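Local coordinates for putative sugar ABC transporter (PDB 5ULB), which probably binds methylthioribose-like sugars in the periplasm for an ABC importer, and here holds a selenium analogue, 5-Se-methyl-5-seleno-ribofuranose, in its pocket, at residues 293-296 against 297-301; 242-245 against 246-249; 227-230 against 231-234; 200-203 against 204-207; 322-325 against 326-330. All coordinates share one frame; numbering follows the deposited sequence.

Contact 1 (293-296 against 297-301); sequences IPQA and LLVSQ
Ile293 overlaps Leu298 through its CG2 branch, which lies 3.8 Å from CD2 of Leu298, the two side chains meeting at a slant where strand 285-294 turns into helix 295-299. CG1 of Ile293 lies anti to the carbonyl carbon (chi1 -53°), which leaves CG2 anti to the backbone N and against the leucine. Pro294, at the N-cap, sets its ring atom CG against CB of Leu297 at 4.0 Å and offers its carbonyl O to the N of Leu297 in a weak bond. The first full helical bond follows, from Val299 N to Gln295 O at 3.0 Å and nearly straight at 167°. Beside it the side chains of Gln295 and Val299 run alongside each other, CG touching CG2, and the extended glutamine carries its NE2 on to the carbonyls of Met247 and Ser252. At the far end the side chain of Gln301 folds back onto the helix backbone: its NE2 reaches Leu297 O at 2.9 Å, with the acceptor in the plane of the amide. Leu298 and Ile293 both rest on Met247 of helix 241-248, and Ile293 pairs through its backbone with Ser257 of strand 254-259, so this short helix packs on helix 241-248 directly after the strand.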
loop_
_atom_site.group_PDB
_atom_site.type_symbol
_atom_site.label_atom_id
_atom_site.label_comp_id
_atom_site.label_asym_id
_atom_site.label_seq_id
_atom_site.Cartn_x
_atom_site.Cartn_y
_atom_site.Cartn_z
ATOM N N ILE A 293 -14.762 1.856 -1.750
ATOM C CA ILE A 293 -15.350 0.792 -2.536
ATOM C C ILE A 293 -16.387 0.072 -1.663
ATOM O O ILE A 293 -16.035 -0.646 -0.756
ATOM C CB ILE A 293 -14.297 -0.242 -3.023
ATOM C CG1 ILE A 293 -13.157 0.441 -3.743
ATOM C CG2 ILE A 293 -14.931 -1.365 -3.886
ATOM C CD1 ILE A 293 -11.928 -0.402 -3.951
ATOM N N PRO A 294 -17.653 0.290 -1.906
ATOM C CA PRO A 294 -18.751 -0.368 -1.073
ATOM C C PRO A 294 -19.081 -1.780 -1.567
ATOM O O PRO A 294 -19.134 -2.027 -2.752
ATOM C CB PRO A 294 -19.965 0.549 -1.215
ATOM C CG PRO A 294 -19.748 1.153 -2.594
ATOM C CD PRO A 294 -18.266 1.224 -2.901
ATOM N N GLN A 295 -19.354 -2.655 -0.627
ATOM C CA GLN A 295 -19.730 -4.027 -0.928
ATOM C C GLN A 295 -20.872 -4.118 -1.907
ATOM O O GLN A 295 -20.867 -4.940 -2.815
ATOM C CB GLN A 295 -20.118 -4.721 0.360
ATOM C CG GLN A 295 -20.604 -6.137 0.239
ATOM C CD GLN A 295 -20.879 -6.791 1.540
ATOM O OE1 GLN A 295 -21.473 -6.172 2.433
ATOM N NE2 GLN A 295 -20.475 -8.085 1.689
ATOM N N ALA A 296 -21.865 -3.247 -1.759
ATOM C CA ALA A 296 -23.073 -3.400 -2.625
ATOM C C ALA A 296 -22.704 -3.240 -4.119
ATOM O O ALA A 296 -23.339 -3.884 -4.985
ATOM C CB ALA A 296 -24.112 -2.448 -2.252
ATOM N N LEU A 297 -21.735 -2.374 -4.401
ATOM C CA LEU A 297 -21.265 -2.237 -5.777
ATOM C C LEU A 297 -20.788 -3.567 -6.383
ATOM O O LEU A 297 -21.121 -3.898 -7.544
ATOM C CB LEU A 297 -20.209 -1.094 -5.842
ATOM C CG LEU A 297 -19.663 -0.777 -7.200
ATOM C CD1 LEU A 297 -20.730 -0.159 -8.060
ATOM C CD2 LEU A 297 -18.453 0.147 -7.097
ATOM N N LEU A 298 -19.948 -4.224 -5.637
ATOM C CA LEU A 298 -19.427 -5.487 -6.051
ATOM C C LEU A 298 -20.469 -6.569 -6.157
ATOM O O LEU A 298 -20.480 -7.344 -7.135
ATOM C CB LEU A 298 -18.226 -5.885 -5.178
ATOM C CG LEU A 298 -16.874 -5.509 -5.674
ATOM C CD1 LEU A 298 -16.512 -6.171 -7.036
ATOM C CD2 LEU A 298 -16.837 -4.052 -5.783
ATOM N N VAL A 299 -21.369 -6.633 -5.188
ATOM C CA VAL A 299 -22.453 -7.646 -5.200
ATOM C C VAL A 299 -23.347 -7.505 -6.416
ATOM O O VAL A 299 -23.841 -8.519 -6.976
ATOM C CB VAL A 299 -23.263 -7.590 -3.891
ATOM C CG1 VAL A 299 -24.554 -8.475 -3.868
ATOM C CG2 VAL A 299 -22.284 -8.082 -2.765
ATOM N N SER A 300 -23.498 -6.236 -6.901
ATOM C CA SER A 300 -24.303 -5.923 -8.127
ATOM C C SER A 300 -23.720 -6.389 -9.474
ATOM O O SER A 300 -24.409 -6.412 -10.474
ATOM C CB SER A 300 -24.501 -4.435 -8.287
ATOM O OG SER A 300 -25.291 -3.907 -7.261
ATOM N N GLN A 301 -22.442 -6.785 -9.477
ATOM C CA GLN A 301 -21.833 -7.148 -10.760
ATOM C C GLN A 301 -22.290 -8.551 -11.123
ATOM O O GLN A 301 -22.535 -9.355 -10.231
ATOM C CB GLN A 301 -20.306 -7.085 -10.591
ATOM C CG GLN A 301 -19.799 -5.689 -10.185
ATOM C CD GLN A 301 -20.325 -4.574 -11.053
ATOM O OE1 GLN A 301 -20.235 -4.694 -12.274
ATOM N NE2 GLN A 301 -20.965 -3.554 -10.427
#

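Contact 2 (242-245 against 246-249); sequences QDLQ and LMRE
Leu246 sets its CG 3.3 Å from the backbone O of Gln242, one turn back, and the same oxygen accepts the N-H of Leu246 at 2.9 Å. In the conformer described, one of two, CG of Gln242 rests 3.9 Å from CD1 of Leu246. On another side of the helix, Leu244 and the selenomethionine Met247 run alongside each other; in the one of its two conformers described here, the bent end of Met247 (chi3 20°) brings CE to 4.2 Å from CD2 of Leu244, and Leu244 packs on Leu298 of helix 295-299. Met247 N is bonded to Asp243 O at 2.9 Å, whereas Arg248 N has two weak bonds, to Leu244 O and Gln245 O, as the helix runs out. Gln245 and Arg248 are bridged by a water, which donates to OE1 of Gln245 at 2.5 Å and accepts from NE of Arg248 at 2.9 Å, lying in the guanidinium plane. Farther along that group, NH1 bonds the carbonyls of Leu298 and Gln301. Asp243 is fixed through OD1 by Gln218, and Glu249 through OE1 by Tyr221 of helix 214-226. These partners of Arg248 are neutral oxygens, which would solvate its charge without neutralising it; at the C-terminal end of helix 241-248, the helix dipole would probably favour such a cation.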
loop_
_atom_site.group_PDB
_atom_site.type_symbol
_atom_site.label_atom_id
_atom_site.label_comp_id
_atom_site.label_asym_id
_atom_site.label_seq_id
_atom_site.Cartn_x
_atom_site.Cartn_y
_atom_site.Cartn_z
ATOM N N GLN A 242 -8.517 -10.862 -4.022
ATOM C CA GLN A 242 -9.139 -11.656 -2.969
ATOM C C GLN A 242 -10.242 -10.895 -2.260
ATOM O O GLN A 242 -11.318 -11.404 -2.055
ATOM C CB GLN A 242 -8.079 -12.164 -1.953
ATOM C CG GLN A 242 -8.663 -13.067 -0.858
ATOM C CD GLN A 242 -7.693 -13.533 0.268
ATOM O OE1 GLN A 242 -6.521 -13.280 0.192
ATOM N NE2 GLN A 242 -8.204 -14.192 1.281
ATOM N N ASP A 243 -9.954 -9.657 -1.906
ATOM C CA ASP A 243 -10.964 -8.903 -1.124
ATOM C C ASP A 243 -12.232 -8.746 -1.916
ATOM O O ASP A 243 -13.330 -8.791 -1.354
ATOM C CB ASP A 243 -10.420 -7.445 -0.794
ATOM C CG ASP A 243 -9.166 -7.391 -0.113
ATOM O OD1 ASP A 243 -8.643 -8.363 0.445
ATOM O OD2 ASP A 243 -8.570 -6.240 -0.109
ATOM N N LEU A 244 -12.089 -8.439 -3.222
ATOM C CA LEU A 244 -13.285 -8.311 -4.075
ATOM C C LEU A 244 -14.092 -9.592 -4.081
ATOM O O LEU A 244 -15.345 -9.549 -4.060
ATOM C CB LEU A 244 -12.867 -7.888 -5.448
ATOM C CG LEU A 244 -12.157 -6.520 -5.511
ATOM C CD1 LEU A 244 -11.530 -6.310 -6.844
ATOM C CD2 LEU A 244 -13.148 -5.344 -5.196
ATOM N N GLN A 245 -13.455 -10.739 -4.202
ATOM C CA GLN A 245 -14.179 -12.032 -4.086
ATOM C C GLN A 245 -14.843 -12.197 -2.708
ATOM O O GLN A 245 -15.971 -12.645 -2.633
ATOM C CB GLN A 245 -13.217 -13.200 -4.377
ATOM C CG GLN A 245 -12.705 -13.338 -5.816
ATOM C CD GLN A 245 -13.807 -13.773 -6.807
ATOM O OE1 GLN A 245 -14.657 -12.951 -7.234
ATOM N NE2 GLN A 245 -13.892 -15.097 -7.102
ATOM N N LEU A 246 -14.112 -11.846 -1.675
ATOM C CA LEU A 246 -14.701 -12.008 -0.319
ATOM C C LEU A 246 -15.916 -11.092 -0.127
ATOM O O LEU A 246 -16.840 -11.525 0.515
ATOM C CB LEU A 246 -13.683 -11.817 0.755
ATOM C CG LEU A 246 -12.476 -12.797 0.689
ATOM C CD1 LEU A 246 -11.460 -12.426 1.754
ATOM C CD2 LEU A 246 -12.835 -14.216 0.717
HETATM N N MSE A 247 -15.901 -9.871 -0.644
HETATM C CA MSE A 247 -17.083 -9.008 -0.531
HETATM C C MSE A 247 -18.295 -9.607 -1.242
HETATM O O MSE A 247 -19.379 -9.367 -0.787
HETATM C CB MSE A 247 -16.654 -7.550 -0.968
HETATM C CG MSE A 247 -15.558 -6.803 -0.108
HETATM SE SE MSE A 247 -14.663 -5.142 -0.788
HETATM C CE MSE A 247 -15.927 -4.475 -2.231
ATOM N N ARG A 248 -18.076 -10.481 -2.236
ATOM C CA ARG A 248 -19.179 -11.162 -3.045
ATOM C C ARG A 248 -19.634 -12.533 -2.480
ATOM O O ARG A 248 -20.626 -13.018 -2.969
ATOM C CB ARG A 248 -18.657 -11.316 -4.521
ATOM C CG ARG A 248 -18.698 -10.025 -5.256
ATOM C CD ARG A 248 -18.118 -10.068 -6.661
ATOM N NE ARG A 248 -18.731 -11.156 -7.440
ATOM C CZ ARG A 248 -19.854 -11.102 -8.140
ATOM N NH1 ARG A 248 -20.588 -9.974 -8.113
ATOM N NH2 ARG A 248 -20.301 -12.243 -8.785
ATOM N N GLU A 249 -18.980 -13.074 -1.444
ATOM C CA GLU A 249 -19.332 -14.391 -0.941
ATOM C C GLU A 249 -20.627 -14.277 -0.140
ATOM O O GLU A 249 -21.008 -13.247 0.422
ATOM C CB GLU A 249 -18.215 -14.906 -0.048
ATOM C CG GLU A 249 -17.031 -15.422 -0.767
ATOM C CD GLU A 249 -16.003 -16.188 0.087
ATOM O OE1 GLU A 249 -16.084 -16.175 1.354
ATOM O OE2 GLU A 249 -15.086 -16.768 -0.585
HETATM O O HOH W 1 -17.051 -13.540 -7.006
#

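Contact 3 (227-230 against 231-234); sequences NGRT and EIKL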
loop_
_atom_site.group_PDB
_atom_site.type_symbol
_atom_site.label_atom_id
_atom_site.label_comp_id
_atom_site.label_asym_id
_atom_site.label_seq_id
_atom_site.Cartn_x
_atom_site.Cartn_y
_atom_site.Cartn_z
ATOM N N ASN A 227 -15.859 -19.390 12.329
ATOM C CA ASN A 227 -16.411 -19.396 13.656
ATOM C C ASN A 227 -17.919 -19.043 13.711
ATOM O O ASN A 227 -18.490 -18.912 14.790
ATOM C CB ASN A 227 -15.652 -18.470 14.596
ATOM C CG ASN A 227 -14.222 -18.941 14.906
ATOM O OD1 ASN A 227 -14.094 -19.836 15.756
ATOM N ND2 ASN A 227 -13.232 -18.462 14.195
ATOM N N GLY A 228 -18.539 -18.824 12.560
ATOM C CA GLY A 228 -20.000 -18.472 12.563
ATOM C C GLY A 228 -20.296 -17.145 13.205
ATOM O O GLY A 228 -21.305 -16.985 13.900
ATOM N N ARG A 229 -19.439 -16.162 12.963
ATOM C CA ARG A 229 -19.537 -14.824 13.559
ATOM C C ARG A 229 -19.715 -13.717 12.522
ATOM O O ARG A 229 -19.227 -12.605 12.752
ATOM C CB ARG A 229 -18.390 -14.556 14.485
ATOM C CG ARG A 229 -18.373 -15.498 15.694
ATOM C CD ARG A 229 -19.512 -15.289 16.667
ATOM N NE ARG A 229 -19.472 -13.951 17.295
ATOM C CZ ARG A 229 -18.720 -13.630 18.346
ATOM N NH1 ARG A 229 -17.900 -14.487 18.884
ATOM N NH2 ARG A 229 -18.719 -12.382 18.851
ATOM N N THR A 230 -20.408 -14.015 11.446
ATOM C CA THR A 230 -20.581 -13.053 10.375
ATOM C C THR A 230 -21.619 -11.945 10.671
ATOM O O THR A 230 -21.793 -11.058 9.840
ATOM C CB THR A 230 -20.901 -13.708 9.041
ATOM O OG1 THR A 230 -22.098 -14.412 9.084
ATOM C CG2 THR A 230 -19.754 -14.582 8.517
ATOM N N GLU A 231 -22.187 -11.939 11.869
ATOM C CA GLU A 231 -22.932 -10.756 12.297
ATOM C C GLU A 231 -22.007 -9.555 12.526
ATOM O O GLU A 231 -22.510 -8.442 12.536
ATOM C CB GLU A 231 -23.742 -11.054 13.579
ATOM C CG GLU A 231 -22.987 -11.113 14.913
ATOM C CD GLU A 231 -22.054 -12.315 15.178
ATOM O OE1 GLU A 231 -22.133 -13.309 14.421
ATOM O OE2 GLU A 231 -21.232 -12.172 16.117
ATOM N N ILE A 232 -20.727 -9.803 12.765
ATOM C CA ILE A 232 -19.719 -8.725 12.916
ATOM C C ILE A 232 -19.400 -8.197 11.598
ATOM O O ILE A 232 -19.042 -8.900 10.681
ATOM C CB ILE A 232 -18.470 -9.315 13.635
ATOM C CG1 ILE A 232 -18.830 -9.873 14.990
ATOM C CG2 ILE A 232 -17.375 -8.290 13.660
ATOM C CD1 ILE A 232 -17.676 -10.652 15.663
ATOM N N LYS A 233 -19.420 -6.844 11.448
ATOM C CA LYS A 233 -19.132 -6.194 10.189
ATOM C C LYS A 233 -17.682 -5.734 10.065
ATOM O O LYS A 233 -17.108 -5.279 11.046
ATOM C CB LYS A 233 -20.119 -5.023 9.991
ATOM C CG LYS A 233 -21.581 -5.507 9.937
ATOM C CD LYS A 233 -21.823 -6.777 9.061
ATOM C CE LYS A 233 -23.268 -7.296 9.097
ATOM N NZ LYS A 233 -23.447 -8.763 8.647
ATOM N N LEU A 234 -17.131 -5.873 8.867
ATOM C CA LEU A 234 -15.749 -5.556 8.607
ATOM C C LEU A 234 -15.576 -4.286 7.728
ATOM O O LEU A 234 -16.283 -4.164 6.711
ATOM C CB LEU A 234 -14.972 -6.638 7.818
ATOM C CG LEU A 234 -14.825 -7.953 8.361
ATOM C CD1 LEU A 234 -14.250 -8.948 7.339
ATOM C CD2 LEU A 234 -13.916 -7.867 9.592
HETATM O O HOH W 2 -23.840 -14.983 13.192
HETATM O O HOH W 3 -20.819 -10.418 18.030
#
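Arg229 and Glu231 form a salt bridge two residues apart: NE donates to OE2 at 2.8 Å, the N-H pointing almost straight at it (171°). The oxygen uses its syn lone pair, on the side of its partner oxygen, and the guanidinium and carboxylate planes are only 8° apart, so the bond lies flat in both groups. CG of Glu231 lodges between its own backbone N and carbonyl carbon (chi1 76°), and a bend at chi2 folds the acid back onto the arginine. Two waters bridge the pair and its surroundings: one molecule joins OE2 of Glu231 to NH2 of Arg229, while another donates to OE1 of Glu231 at 2.7 Å and, more weakly, to the carbonyl of Gly228. The arginine is gripped by the preceding loop and helix as well, NH1 by the carbonyl of Leu198 and NH2 by that of Tyr201. Lys233 adds a further polar tie, its NZ reaching Thr230 O at 3.1 Å in the carbonyl plane.

The backbone here makes a type I beta turn from Arg229 to Ile232, with Ile232 N bonded to Arg229 O at 3.2 Å. CD1 of Ile232 comes to 3.8 Å from NH2 of Arg229. Gly228, at positive phi, ends helix 214-226 in a Schellman motif. Together these turns lead the chain from that helix into strand 233-237, where Lys233 pairs with strand 208-211 through Ile209, Leu234 pairs with Lys255 of strand 254-259, and Ile232 packs against Leu198 of helix 186-200 and Leu224 of helix 214-226.

Contact 4 (200-203 against 204-207); sequences KYPK and GKID
Tyr201 packs tightly through its CB, which lies 3.7 Å from both CG1 and CD1 of Ile206. The isoleucine has CG1 opposite its own carbonyl carbon (chi1 -59°), and the chain continues extended to set CD1 against the tyrosine. Lys205 CB approaches the edge of the tyrosine ring close to its plane, with 3.9 Å between Lys205 CB and Tyr201 CB. Leu176 of strand 173-179 touches both Tyr201 and Ile206, adding to this apolar patch. Equally firm is the bond that closes a type II beta turn from Pro202 to Lys205, which runs from Lys205 N to Pro202 O at 2.8 Å.

The solvent side is looser: CG of Lys205 stays 4.1 Å from CD of Pro202. Gly204 takes the positive phi (110°) of the third turn position, as glycine often does in type II turns. The turn faces solvent, and the Lys205 chain extends outward from it. The segment thus bridges the end of helix 186-200 and the start of strand 208-211: Ile206 also meets Ile232, while Asp207 pairs with Asn144 of strand 143-148 and Lys233 of strand 233-237.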
loop_
_atom_site.group_PDB
_atom_site.type_symbol
_atom_site.label_atom_id
_atom_site.label_comp_id
_atom_site.label_asym_id
_atom_site.label_seq_id
_atom_site.Cartn_x
_atom_site.Cartn_y
_atom_site.Cartn_z
ATOM N N LYS A 200 -13.401 -14.923 23.542
ATOM C CA LYS A 200 -13.484 -14.084 24.735
ATOM C C LYS A 200 -14.734 -13.186 24.755
ATOM O O LYS A 200 -15.234 -12.878 25.864
ATOM C CB LYS A 200 -12.243 -13.184 24.862
ATOM C CG LYS A 200 -11.006 -13.896 25.228
ATOM C CD LYS A 200 -9.799 -13.021 25.589
ATOM C CE LYS A 200 -9.524 -11.991 24.555
ATOM N NZ LYS A 200 -8.336 -11.245 25.017
ATOM N N TYR A 201 -15.244 -12.860 23.550
ATOM C CA TYR A 201 -16.389 -11.930 23.432
ATOM C C TYR A 201 -17.417 -12.578 22.513
ATOM O O TYR A 201 -17.387 -12.426 21.291
ATOM C CB TYR A 201 -15.846 -10.634 22.790
ATOM C CG TYR A 201 -14.872 -9.863 23.570
ATOM C CD1 TYR A 201 -15.267 -9.189 24.708
ATOM C CD2 TYR A 201 -13.536 -9.861 23.259
ATOM C CE1 TYR A 201 -14.320 -8.482 25.476
ATOM C CE2 TYR A 201 -12.603 -9.102 23.954
ATOM C CZ TYR A 201 -12.984 -8.490 25.095
ATOM O OH TYR A 201 -12.073 -7.710 25.808
ATOM N N PRO A 202 -18.250 -13.404 23.138
ATOM C CA PRO A 202 -19.278 -14.180 22.337
ATOM C C PRO A 202 -20.278 -13.287 21.596
ATOM O O PRO A 202 -20.339 -12.044 21.775
ATOM C CB PRO A 202 -19.950 -15.024 23.358
ATOM C CG PRO A 202 -19.024 -15.119 24.507
ATOM C CD PRO A 202 -18.343 -13.740 24.560
ATOM N N LYS A 203 -21.035 -13.928 20.745
ATOM C CA LYS A 203 -21.999 -13.281 19.863
ATOM C C LYS A 203 -22.830 -12.263 20.646
ATOM O O LYS A 203 -23.444 -12.518 21.696
ATOM C CB LYS A 203 -22.849 -14.383 19.131
ATOM C CG LYS A 203 -23.749 -13.895 18.094
ATOM C CD LYS A 203 -24.490 -14.963 17.365
ATOM C CE LYS A 203 -23.607 -16.049 16.759
ATOM N NZ LYS A 203 -24.522 -16.908 15.938
ATOM N N GLY A 204 -22.760 -11.015 20.154
ATOM C CA GLY A 204 -23.442 -9.834 20.804
ATOM C C GLY A 204 -22.454 -8.894 21.427
ATOM O O GLY A 204 -22.802 -7.738 21.729
ATOM N N LYS A 205 -21.237 -9.358 21.736
ATOM C CA LYS A 205 -20.272 -8.556 22.444
ATOM C C LYS A 205 -19.306 -7.805 21.547
ATOM O O LYS A 205 -18.549 -6.931 22.044
ATOM C CB LYS A 205 -19.499 -9.385 23.450
ATOM C CG LYS A 205 -20.269 -10.097 24.466
ATOM C CD LYS A 205 -20.893 -9.168 25.414
ATOM C CE LYS A 205 -21.704 -9.980 26.487
ATOM N NZ LYS A 205 -22.327 -9.065 27.424
ATOM N N ILE A 206 -19.315 -8.098 20.242
ATOM C CA ILE A 206 -18.489 -7.377 19.252
ATOM C C ILE A 206 -19.474 -6.951 18.140
ATOM O O ILE A 206 -20.225 -7.754 17.622
ATOM C CB ILE A 206 -17.359 -8.276 18.613
ATOM C CG1 ILE A 206 -16.448 -8.789 19.676
ATOM C CG2 ILE A 206 -16.638 -7.488 17.569
ATOM C CD1 ILE A 206 -15.547 -9.920 19.143
ATOM N N ASP A 207 -19.357 -5.678 17.764
ATOM C CA ASP A 207 -20.153 -5.171 16.639
ATOM C C ASP A 207 -19.432 -5.101 15.306
ATOM O O ASP A 207 -20.034 -5.360 14.240
ATOM C CB ASP A 207 -20.669 -3.757 17.004
ATOM C CG ASP A 207 -21.555 -3.783 18.240
ATOM O OD1 ASP A 207 -22.526 -4.539 18.166
ATOM O OD2 ASP A 207 -21.197 -3.171 19.282
#

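Contact 5 (322-325 against 326-330); sequences DFNS and PWFAT
The start of helix 327-335, the C-terminal helix of the chain, is built around Ser325, whose CB is covered by two aromatic rings. It lies over the face of the Trp327 indole, 3.7 Å from the centroid of the five-membered ring, and over the face of the Phe328 ring at 4.0 Å from its centroid, 15° off the normal. Both are CH-pi contacts. Trp327 reaches its position because CG stands between the backbone N and the carbonyl carbon (chi1 48°), which turns the indole back over the preceding serine. The two rings also meet each other, CZ3 of Trp327 lying at the edge of the Phe328 ring and CD1 of Phe328 over the indole face. The backbone N of Ser325 sits over the phenyl face as well, offset toward the rim.

Ahead of the helix Asn324 is the centre of an inverse gamma turn, closed by a weak bond from Ser325 N to Phe323 O. Its amide comes to the edge of the Phe328 ring, ND2 standing 3.4 Å from CD2, with the amide and ring planes 75° apart. Phe328 N bonds Ser325 O at 3.0 Å, approaching from above the carbonyl plane. The same oxygen receives a water at 2.7 Å, and that water accepts the N-H of Ala329 at 3.2 Å, bridging the first turn. Glu280 fixes the polar ends, OE1 taking Ser325 OG and OE2 taking Trp327 NE1, while Ala278 and Arg271 of helix 262-278 touch Trp327 and Phe328 respectively.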
loop_
_atom_site.group_PDB
_atom_site.type_symbol
_atom_site.label_atom_id
_atom_site.label_comp_id
_atom_site.label_asym_id
_atom_site.label_seq_id
_atom_site.Cartn_x
_atom_site.Cartn_y
_atom_site.Cartn_z
ATOM N N ASP A 322 -0.019 11.738 -13.476
ATOM C CA ASP A 322 1.048 12.387 -12.747
ATOM C C ASP A 322 2.408 11.746 -13.048
ATOM O O ASP A 322 2.595 10.505 -13.044
ATOM C CB ASP A 322 0.784 12.402 -11.250
ATOM C CG ASP A 322 -0.408 13.279 -10.838
ATOM O OD1 ASP A 322 -0.802 14.126 -11.658
ATOM O OD2 ASP A 322 -0.932 13.055 -9.755
ATOM N N PHE A 323 3.352 12.602 -13.400
ATOM C CA PHE A 323 4.692 12.194 -13.731
ATOM C C PHE A 323 4.890 11.365 -15.003
ATOM O O PHE A 323 5.949 10.785 -15.196
ATOM C CB PHE A 323 5.451 11.547 -12.515
ATOM C CG PHE A 323 5.144 12.229 -11.216
ATOM C CD1 PHE A 323 5.614 13.515 -11.048
ATOM C CD2 PHE A 323 4.415 11.661 -10.213
ATOM C CE1 PHE A 323 5.343 14.245 -9.902
ATOM C CE2 PHE A 323 4.138 12.356 -9.049
ATOM C CZ PHE A 323 4.571 13.679 -8.897
ATOM N N ASN A 324 3.887 11.433 -15.875
ATOM C CA ASN A 324 3.931 10.717 -17.144
ATOM C C ASN A 324 4.594 11.571 -18.214
ATOM O O ASN A 324 3.944 12.204 -18.998
ATOM C CB ASN A 324 2.537 10.290 -17.571
ATOM C CG ASN A 324 2.522 9.001 -18.217
ATOM O OD1 ASN A 324 1.844 8.848 -19.197
ATOM N ND2 ASN A 324 3.273 8.069 -17.710
ATOM N N SER A 325 5.921 11.606 -18.276
ATOM C CA SER A 325 6.603 12.384 -19.236
ATOM C C SER A 325 6.332 11.891 -20.672
ATOM O O SER A 325 6.143 10.678 -20.907
ATOM C CB SER A 325 8.110 12.264 -18.951
ATOM O OG SER A 325 8.456 12.853 -17.733
ATOM N N PRO A 326 6.335 12.831 -21.632
ATOM C CA PRO A 326 6.022 12.415 -22.981
ATOM C C PRO A 326 6.996 11.440 -23.605
ATOM O O PRO A 326 6.644 10.624 -24.446
ATOM C CB PRO A 326 6.030 13.692 -23.777
ATOM C CG PRO A 326 6.282 14.790 -22.829
ATOM C CD PRO A 326 6.398 14.295 -21.499
ATOM N N TRP A 327 8.251 11.472 -23.174
ATOM C CA TRP A 327 9.269 10.536 -23.685
ATOM C C TRP A 327 9.060 9.140 -23.121
ATOM O O TRP A 327 9.763 8.217 -23.553
ATOM C CB TRP A 327 10.720 11.041 -23.442
ATOM C CG TRP A 327 11.012 11.505 -22.119
ATOM C CD1 TRP A 327 10.893 12.807 -21.688
ATOM C CD2 TRP A 327 11.442 10.774 -20.958
ATOM N NE1 TRP A 327 11.154 12.942 -20.351
ATOM C CE2 TRP A 327 11.549 11.717 -19.878
ATOM C CE3 TRP A 327 11.775 9.440 -20.740
ATOM C CZ2 TRP A 327 12.006 11.384 -18.643
ATOM C CZ3 TRP A 327 12.236 9.055 -19.459
ATOM C CH2 TRP A 327 12.370 10.026 -18.428
ATOM N N PHE A 328 8.177 8.904 -22.140
ATOM C CA PHE A 328 7.868 7.508 -21.736
ATOM C C PHE A 328 7.324 6.754 -22.924
ATOM O O PHE A 328 7.642 5.575 -23.066
ATOM C CB PHE A 328 6.910 7.477 -20.573
ATOM C CG PHE A 328 7.463 7.949 -19.228
ATOM C CD1 PHE A 328 8.808 8.265 -18.989
ATOM C CD2 PHE A 328 6.598 8.013 -18.140
ATOM C CE1 PHE A 328 9.169 8.702 -17.764
ATOM C CE2 PHE A 328 7.004 8.455 -16.894
ATOM C CZ PHE A 328 8.307 8.816 -16.712
ATOM N N ALA A 329 6.453 7.387 -23.751
ATOM C CA ALA A 329 5.946 6.754 -24.922
ATOM C C ALA A 329 7.060 6.400 -25.887
ATOM O O ALA A 329 7.041 5.361 -26.564
ATOM C CB ALA A 329 4.860 7.567 -25.598
ATOM N N THR A 330 8.034 7.274 -26.022
ATOM C CA THR A 330 9.153 7.006 -26.917
ATOM C C THR A 330 9.887 5.772 -26.449
ATOM O O THR A 330 10.308 4.953 -27.253
ATOM C CB THR A 330 10.069 8.274 -26.958
ATOM O OG1 THR A 330 9.206 9.395 -27.190
ATOM C CG2 THR A 330 11.066 8.143 -28.032
HETATM O O HOH W 4 4.360 9.378 -22.394
#

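Contacts 1 and 2 hold one another through an arginine that reaches backbone carbonyls and through aliphatic packing between their two helices. Contacts 3 and 4 are joined by an arginine too, but there strand pairing replaces the packing of helices, at neighbouring strands of one sheet. Contact 4 is the most exposed, a turn with a small apolar patch; contact 3 relies on charge and water, while contacts 1 and 2, both partly buried, rely on helix bonds and aliphatic packing. Contact 5 stands apart, its centre about 47 Å from that of contact 3 and on the opposite side of the chain's centre, and alone relies on aromatic faces.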